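Calcium binding protein (Fasciola hepatica, PDB 5FX0) probably binds calcium as part of a longer protein, of which this chain is the dynein light chain-like domain, and forms a dimer. Local coordinates at residues L86-R91 with C97-T102; N57-D60 with V66-C69; T39-N42 with E46-K49. All blocks are in the same frame, centred on the assembly; numbering follows the deposited sequence.

Contact 1. Residues L86-R91 with C97-T102; sequences LSIQFR and CLAWRT
Ser87 to Phe90 pairs with Cys97 to Trp100 as two antiparallel strands, their axes 4.7 Å apart. Five backbone hydrogen bonds join them. Ile88 and Ala99 exchange two, as do Phe90 and Cys97. Arg101 N gives the fifth to Leu86 O, at 2.9 Å. Between these pairs Ser87 faces Trp100 and Gln89 faces Leu98 as non-hydrogen-bonded pairs. There CA-H...O contacts add to the backbone bonds, as from Gln89 CA to Cys97 O at 3.2 Å. The two strands form a beta hairpin at the centre of the antiparallel sheet of the dynein light chain fold.

Ile88, Phe90, Cys97 and Ala99 point to the helix side, where Phe34 meets the Phe90 ring edge-to-face. Cys97 CB sits over one face of that ring, 3.9 Å from its centroid. Cys97 SG approaches the ring obliquely. On the sheet face with Ser87 and Trp100, Leu98 CD2 meets Gln89 CG at 3.6 Å, while Gln89 OE1 is hydrogen-bonded to Tyr76 OH.

At the open end Leu86 CD1 lies over one face of the Arg101 guanidinium, 3.5 Å from NH1. The arginine chain bends at chi2 (-133°) and chi3 (-107°) to lay the guanidinium there. Arg101 NH2 is hydrogen-bonded to Tyr63 O.

Contact 2. Residues N57-D60 with V66-C69; sequences NYMD and VWQC
Asp60 and Val66 have the nearest CA atoms across the two segments, 6.0 Å apart, in the last turn of helix 48-63 and just before the chain enters strand 67-72. This is a helix-to-strand connection of the dynein light chain fold. It lays the helix against one face of the sheet. A cis peptide bond precedes Val66 in the turn.

Met59 and Trp67 form the apolar part. The methionine points toward the strand and its chain crosses the indole at about a right angle. Met59 CB stands over the five-membered ring, 3.7 Å from its centroid and 8° off the normal, in a CH-pi contact. Met59 SD lies over the six-membered ring, 4.2 Å from that centroid, a Met-aromatic contact. The chain then bends at chi3 (-71°), and Met59 CE reaches Trp67 CE3 at 3.6 Å. One side chain thus lies over both rings of the indole. Met59 also packs on Ala99 and on Val30 of helix 24-40.

The polar part is Asp60. Its OD2 makes a salt bridge with Lys56, whose NZ is also hydrogen-bonded to Trp67 O. The other oxygen, Asp60 OD1, has a different partner: it accepts a hydrogen bond from Trp67 N at 2.8 Å, with a nearly straight N-H...O angle of 164°. The same Asp60 OD1 lies at the indole edge, in the ring plane, 3.3 Å from Trp67 CD1.

Contact 3. Residues T39-N42 with E46-K49; sequences TAHN and EEMK
His41 and Glu47 make a small polar contact at the surface, across the short link between helix 24-40 and helix 48-63. In the dynein light chain fold these two helices follow one another in the chain. The contact lies at the end of the first and near the start of the second. It buries 132 Å² in all, and these two residues alone touch across the segments.

The end of the first helix is well defined. His41 is the first residue to leave helical backbone angles. Asn42 follows with a positive phi (58°) and is the C-prime residue of a Schellman motif. Asn42 N is hydrogen-bonded to Thr39 O at 2.9 Å, and Gly43 N to Val38 O. This turn takes the chain out of the helix, and Asn42 OD1 is hydrogen-bonded to Lys44 NZ in the link.

Both contacting side chains point toward the opposite segment. They cross at about a right angle. His41 CB rests against Glu47 CB at 3.8 Å, so the contact has an aliphatic base. Glu47 CB also lies at the edge of the imidazole, in its plane, 3.6 Å from His41 ND1. The glutamate chain bends at chi2 (-59°), which turns its carboxylate back to the histidine. Glu47 OE1 then comes to 2.9 Å from His41 ND1. It approaches the ring obliquely, and the ring and carboxylate planes are 67° apart.

The histidine also packs on Asp50 and Val51 of the second helix. Asp50 OD2 lies close to Glu47 OE1, so two like charges meet beside the imidazole. That acidic setting would probably favour a protonated His41, and a positive ring would ease the closeness of the two carboxylates.

Overall arrangement
Contact 1 is the buried one, contact 2 is partly buried and contact 3 lies at the surface. Contacts 1 and 2 touch and share a sheet: strand 95-101 lies beside strand 67-72, and Trp100 O is 2.9 Å from Gln68 N, a probable hydrogen bond. Contacts 2 and 3 both use helix 48-63, one near its end and one at its start, with centres about 17 Å apart. Chemistry follows place. Paired backbones dominate within the sheet, sulfur and indole pack between helix and sheet, and an imidazole and a carboxylate meet at the helix link. All three regions reach the second subunit, and at Cys69 the sheet continues into it.

Contact 1. Residues L86-R91 with C97-T102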
loop_
_atom_site.group_PDB
_atom_site.type_symbol
_atom_site.label_atom_id
_atom_site.label_comp_id
_atom_site.label_asym_id
_atom_site.label_seq_id
_atom_site.Cartn_x
_atom_site.Cartn_y
_atom_site.Cartn_z
ATOM N N LEU A 86 -6.558 13.711 -0.228
ATOM C CA LEU A 86 -5.459 13.871 -1.175
ATOM C C LEU A 86 -4.747 12.533 -1.346
ATOM O O LEU A 86 -4.348 11.898 -0.366
ATOM C CB LEU A 86 -4.455 14.901 -0.705
ATOM C CG LEU A 86 -4.967 16.322 -0.538
ATOM C CD1 LEU A 86 -3.837 17.183 0.008
ATOM C CD2 LEU A 86 -5.479 16.873 -1.859
ATOM N N SER A 87 -4.625 12.118 -2.600
ATOM C CA SER A 87 -3.867 10.952 -2.971
ATOM C C SER A 87 -3.256 11.128 -4.336
ATOM O O SER A 87 -3.718 11.917 -5.168
ATOM C CB SER A 87 -4.768 9.730 -3.016
ATOM O OG SER A 87 -5.654 9.845 -4.107
ATOM N N ILE A 88 -2.230 10.335 -4.564
ATOM C CA ILE A 88 -1.563 10.259 -5.844
ATOM C C ILE A 88 -1.019 8.840 -5.998
ATOM O O ILE A 88 -0.584 8.203 -5.015
ATOM C CB ILE A 88 -0.509 11.358 -5.979
ATOM C CG1 ILE A 88 -0.012 11.482 -7.405
ATOM C CG2 ILE A 88 0.662 11.176 -5.017
ATOM C CD1 ILE A 88 0.749 12.770 -7.615
ATOM N N GLN A 89 -1.141 8.337 -7.218
ATOM C CA GLN A 89 -0.653 7.032 -7.622
ATOM C C GLN A 89 0.003 7.245 -8.957
ATOM O O GLN A 89 -0.601 7.786 -9.859
ATOM C CB GLN A 89 -1.785 6.063 -7.776
ATOM C CG GLN A 89 -2.613 5.930 -6.523
ATOM C CD GLN A 89 -3.851 5.139 -6.791
ATOM O OE1 GLN A 89 -3.821 4.124 -7.482
ATOM N NE2 GLN A 89 -4.961 5.614 -6.277
ATOM N N PHE A 90 1.256 6.861 -9.068
ATOM C CA PHE A 90 1.965 7.011 -10.316
ATOM C C PHE A 90 3.045 5.964 -10.466
ATOM O O PHE A 90 3.427 5.319 -9.507
ATOM C CB PHE A 90 2.516 8.432 -10.451
ATOM C CG PHE A 90 3.514 8.802 -9.414
ATOM C CD1 PHE A 90 3.106 9.257 -8.195
ATOM C CD2 PHE A 90 4.874 8.709 -9.670
ATOM C CE1 PHE A 90 4.026 9.604 -7.215
ATOM C CE2 PHE A 90 5.810 9.046 -8.697
ATOM C CZ PHE A 90 5.381 9.510 -7.474
ATOM N N ARG A 91 3.491 5.791 -11.690
ATOM C CA ARG A 91 4.519 4.829 -12.028
ATOM C C ARG A 91 5.763 5.607 -12.465
ATOM O O ARG A 91 5.683 6.592 -13.207
ATOM C CB ARG A 91 4.008 3.910 -13.132
ATOM C CG ARG A 91 5.042 2.962 -13.743
ATOM C CD ARG A 91 4.428 1.947 -14.707
ATOM N NE ARG A 91 3.624 0.961 -13.970
ATOM C CZ ARG A 91 2.293 0.988 -13.791
ATOM N NH1 ARG A 91 1.526 1.938 -14.318
ATOM N NH2 ARG A 91 1.714 0.036 -13.062
ATOM N N CYS A 97 4.381 4.365 -7.009
ATOM C CA CYS A 97 4.244 5.083 -5.758
ATOM C C CYS A 97 2.773 5.371 -5.454
ATOM O O CYS A 97 2.097 5.991 -6.242
ATOM C CB CYS A 97 5.042 6.381 -5.809
ATOM S SG CYS A 97 4.915 7.329 -4.290
ATOM N N LEU A 98 2.308 4.899 -4.308
ATOM C CA LEU A 98 1.025 5.250 -3.753
ATOM C C LEU A 98 1.285 6.152 -2.543
ATOM O O LEU A 98 1.968 5.752 -1.619
ATOM C CB LEU A 98 0.268 3.999 -3.299
ATOM C CG LEU A 98 0.184 2.832 -4.276
ATOM C CD1 LEU A 98 -0.560 1.692 -3.596
ATOM C CD2 LEU A 98 -0.496 3.206 -5.602
ATOM N N ALA A 99 0.738 7.357 -2.554
ATOM C CA ALA A 99 0.850 8.281 -1.413
ATOM C C ALA A 99 -0.495 8.923 -1.180
ATOM O O ALA A 99 -1.155 9.331 -2.115
ATOM C CB ALA A 99 1.925 9.348 -1.668
ATOM N N TRP A 100 -0.907 9.003 0.064
ATOM C CA TRP A 100 -2.155 9.643 0.391
ATOM C C TRP A 100 -2.169 10.124 1.827
ATOM O O TRP A 100 -1.343 9.733 2.652
ATOM C CB TRP A 100 -3.311 8.695 0.120
ATOM C CG TRP A 100 -3.375 7.572 1.060
ATOM C CD1 TRP A 100 -4.119 7.507 2.187
ATOM C CD2 TRP A 100 -2.675 6.334 0.968
ATOM N NE1 TRP A 100 -3.929 6.316 2.813
ATOM C CE2 TRP A 100 -3.047 5.568 2.085
ATOM C CE3 TRP A 100 -1.782 5.795 0.051
ATOM C CZ2 TRP A 100 -2.544 4.279 2.317
ATOM C CZ3 TRP A 100 -1.281 4.514 0.276
ATOM C CH2 TRP A 100 -1.663 3.773 1.396
ATOM N N ARG A 101 -3.109 10.996 2.117
ATOM C CA ARG A 101 -3.121 11.705 3.361
ATOM C C ARG A 101 -4.348 11.303 4.137
ATOM O O ARG A 101 -5.410 11.090 3.558
ATOM C CB ARG A 101 -3.119 13.197 3.100
ATOM C CG ARG A 101 -2.689 13.995 4.321
ATOM C CD ARG A 101 -3.601 15.169 4.629
ATOM N NE ARG A 101 -2.950 16.428 4.290
ATOM C CZ ARG A 101 -3.537 17.481 3.725
ATOM N NH1 ARG A 101 -4.830 17.475 3.369
ATOM N NH2 ARG A 101 -2.800 18.564 3.500
ATOM N N THR A 102 -4.190 11.194 5.449
ATOM C CA THR A 102 -5.272 10.789 6.347
ATOM C C THR A 102 -5.442 11.859 7.448
ATOM O O THR A 102 -4.443 12.475 7.854
ATOM C CB THR A 102 -4.982 9.373 6.918
ATOM O OG1 THR A 102 -6.060 8.942 7.759
ATOM C CG2 THR A 102 -3.647 9.317 7.702
#

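Contact 2. Residues N57-D60 with V66-C69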
loop_
_atom_site.group_PDB
_atom_site.type_symbol
_atom_site.label_atom_id
_atom_site.label_comp_id
_atom_site.label_asym_id
_atom_site.label_seq_id
_atom_site.Cartn_x
_atom_site.Cartn_y
_atom_site.Cartn_z
ATOM N N ASN A 57 7.986 12.135 4.656
ATOM C CA ASN A 57 8.495 13.316 5.380
ATOM C C ASN A 57 8.393 14.608 4.564
ATOM O O ASN A 57 7.932 15.620 5.087
ATOM C CB ASN A 57 9.952 13.105 5.827
ATOM C CG ASN A 57 10.104 11.987 6.864
ATOM O OD1 ASN A 57 9.142 11.549 7.472
ATOM N ND2 ASN A 57 11.324 11.515 7.045
ATOM N N TYR A 58 8.800 14.566 3.292
ATOM C CA TYR A 58 8.686 15.729 2.388
ATOM C C TYR A 58 7.247 16.248 2.306
ATOM O O TYR A 58 6.999 17.451 2.348
ATOM C CB TYR A 58 9.211 15.378 0.988
ATOM C CG TYR A 58 8.908 16.385 -0.109
ATOM C CD1 TYR A 58 9.741 17.496 -0.331
ATOM C CD2 TYR A 58 7.805 16.209 -0.960
ATOM C CE1 TYR A 58 9.466 18.399 -1.354
ATOM C CE2 TYR A 58 7.519 17.109 -1.974
ATOM C CZ TYR A 58 8.353 18.192 -2.178
ATOM O OH TYR A 58 8.049 19.072 -3.192
ATOM N N MET A 59 6.297 15.325 2.233
ATOM C CA MET A 59 4.912 15.695 2.092
ATOM C C MET A 59 4.246 16.120 3.378
ATOM O O MET A 59 3.363 16.958 3.345
ATOM C CB MET A 59 4.163 14.551 1.455
ATOM C CG MET A 59 4.704 14.308 0.060
ATOM S SD MET A 59 3.481 13.515 -0.954
ATOM C CE MET A 59 3.478 11.891 -0.204
ATOM N N ASP A 60 4.631 15.510 4.489
ATOM C CA ASP A 60 4.210 15.969 5.816
ATOM C C ASP A 60 4.620 17.457 5.987
ATOM O O ASP A 60 3.788 18.313 6.266
ATOM C CB ASP A 60 4.824 15.079 6.945
ATOM C CG ASP A 60 4.070 13.731 7.170
ATOM O OD1 ASP A 60 2.937 13.521 6.701
ATOM O OD2 ASP A 60 4.619 12.851 7.854
ATOM N N VAL A 66 -1.203 13.691 8.071
ATOM C CA VAL A 66 -0.204 12.614 8.088
ATOM C C VAL A 66 -0.276 11.862 6.740
ATOM O O VAL A 66 -1.345 11.354 6.356
ATOM C CB VAL A 66 -0.486 11.593 9.210
ATOM C CG1 VAL A 66 0.677 10.624 9.349
ATOM C CG2 VAL A 66 -0.733 12.280 10.546
ATOM N N TRP A 67 0.855 11.785 6.035
ATOM C CA TRP A 67 0.942 11.004 4.788
ATOM C C TRP A 67 1.382 9.558 5.015
ATOM O O TRP A 67 2.060 9.274 5.987
ATOM C CB TRP A 67 1.858 11.691 3.791
ATOM C CG TRP A 67 1.269 12.966 3.307
ATOM C CD1 TRP A 67 1.317 14.173 3.925
ATOM C CD2 TRP A 67 0.509 13.161 2.114
ATOM N NE1 TRP A 67 0.650 15.117 3.189
ATOM C CE2 TRP A 67 0.148 14.528 2.067
ATOM C CE3 TRP A 67 0.108 12.319 1.067
ATOM C CZ2 TRP A 67 -0.584 15.073 1.020
ATOM C CZ3 TRP A 67 -0.642 12.866 0.038
ATOM C CH2 TRP A 67 -0.980 14.232 0.029
ATOM N N GLN A 68 0.895 8.661 4.153
ATOM C CA GLN A 68 1.354 7.268 4.001
ATOM C C GLN A 68 1.948 7.205 2.607
ATOM O O GLN A 68 1.423 7.833 1.690
ATOM C CB GLN A 68 0.207 6.247 3.993
ATOM C CG GLN A 68 -1.011 6.541 4.846
ATOM C CD GLN A 68 -0.750 6.298 6.302
ATOM O OE1 GLN A 68 0.392 6.103 6.710
ATOM N NE2 GLN A 68 -1.806 6.305 7.099
ATOM N N CYS A 69 3.025 6.445 2.445
ATOM C CA CYS A 69 3.623 6.172 1.142
ATOM C C CYS A 69 3.918 4.687 1.051
ATOM O O CYS A 69 4.491 4.098 1.971
ATOM C CB CYS A 69 4.907 6.974 0.909
ATOM S SG CYS A 69 5.583 6.725 -0.764
#

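Contact 3. Residues T39-N42 with E46-K49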
loop_
_atom_site.group_PDB
_atom_site.type_symbol
_atom_site.label_atom_id
_atom_site.label_comp_id
_atom_site.label_asym_id
_atom_site.label_seq_id
_atom_site.Cartn_x
_atom_site.Cartn_y
_atom_site.Cartn_z
ATOM N N THR A 39 16.497 8.330 -8.123
ATOM C CA THR A 39 17.693 8.471 -8.915
ATOM C C THR A 39 18.920 8.544 -8.026
ATOM O O THR A 39 19.867 7.813 -8.254
ATOM C CB THR A 39 17.588 9.702 -9.821
ATOM O OG1 THR A 39 16.489 9.507 -10.714
ATOM C CG2 THR A 39 18.863 9.902 -10.641
ATOM N N ALA A 40 18.893 9.400 -7.009
ATOM C CA ALA A 40 19.958 9.439 -5.998
ATOM C C ALA A 40 20.348 8.028 -5.508
ATOM O O ALA A 40 21.521 7.654 -5.549
ATOM C CB ALA A 40 19.557 10.328 -4.824
ATOM N N HIS A 41 19.356 7.223 -5.133
ATOM C CA HIS A 41 19.604 5.881 -4.589
ATOM C C HIS A 41 19.897 4.828 -5.694
ATOM O O HIS A 41 19.883 3.635 -5.415
ATOM C CB HIS A 41 18.399 5.416 -3.733
ATOM C CG HIS A 41 18.079 6.292 -2.548
ATOM N ND1 HIS A 41 17.590 5.782 -1.362
ATOM C CD2 HIS A 41 18.146 7.635 -2.370
ATOM C CE1 HIS A 41 17.371 6.767 -0.509
ATOM N NE2 HIS A 41 17.699 7.902 -1.097
ATOM N N ASN A 42 20.153 5.261 -6.934
ATOM C CA ASN A 42 20.358 4.376 -8.106
ATOM C C ASN A 42 19.213 3.407 -8.465
ATOM O O ASN A 42 19.427 2.455 -9.207
ATOM C CB ASN A 42 21.680 3.582 -7.976
ATOM C CG ASN A 42 22.910 4.467 -7.899
ATOM O OD1 ASN A 42 23.937 4.054 -7.370
ATOM N ND2 ASN A 42 22.825 5.674 -8.445
ATOM N N GLU A 46 16.499 -2.594 -2.169
ATOM C CA GLU A 46 16.750 -2.436 -0.727
ATOM C C GLU A 46 16.911 -0.980 -0.250
ATOM O O GLU A 46 17.116 -0.738 0.941
ATOM C CB GLU A 46 17.990 -3.225 -0.314
ATOM C CG GLU A 46 17.829 -4.731 -0.429
ATOM C CD GLU A 46 18.500 -5.476 0.714
ATOM O OE1 GLU A 46 19.711 -5.258 0.941
ATOM O OE2 GLU A 46 17.814 -6.277 1.389
ATOM N N GLU A 47 16.852 -0.026 -1.175
ATOM C CA GLU A 47 16.801 1.398 -0.851
ATOM C C GLU A 47 15.380 1.993 -0.790
ATOM O O GLU A 47 15.219 3.164 -0.413
ATOM C CB GLU A 47 17.636 2.175 -1.889
ATOM C CG GLU A 47 19.138 2.120 -1.647
ATOM C CD GLU A 47 19.534 2.675 -0.287
ATOM O OE1 GLU A 47 18.894 3.643 0.183
ATOM O OE2 GLU A 47 20.481 2.135 0.322
ATOM N N MET A 48 14.357 1.203 -1.128
ATOM C CA MET A 48 13.024 1.768 -1.373
ATOM C C MET A 48 12.274 2.151 -0.093
ATOM O O MET A 48 11.568 3.172 -0.063
ATOM C CB MET A 48 12.196 0.850 -2.282
ATOM C CG MET A 48 12.611 0.868 -3.742
ATOM S SD MET A 48 12.442 2.474 -4.572
ATOM C CE MET A 48 14.155 3.001 -4.625
ATOM N N LYS A 49 12.458 1.374 0.969
ATOM C CA LYS A 49 11.991 1.791 2.302
ATOM C C LYS A 49 12.456 3.212 2.661
ATOM O O LYS A 49 11.676 3.983 3.233
ATOM C CB LYS A 49 12.419 0.806 3.406
ATOM C CG LYS A 49 11.335 -0.168 3.827
ATOM C CD LYS A 49 11.808 -1.056 4.973
ATOM C CE LYS A 49 10.795 -2.160 5.250
ATOM N NZ LYS A 49 11.262 -3.130 6.279
#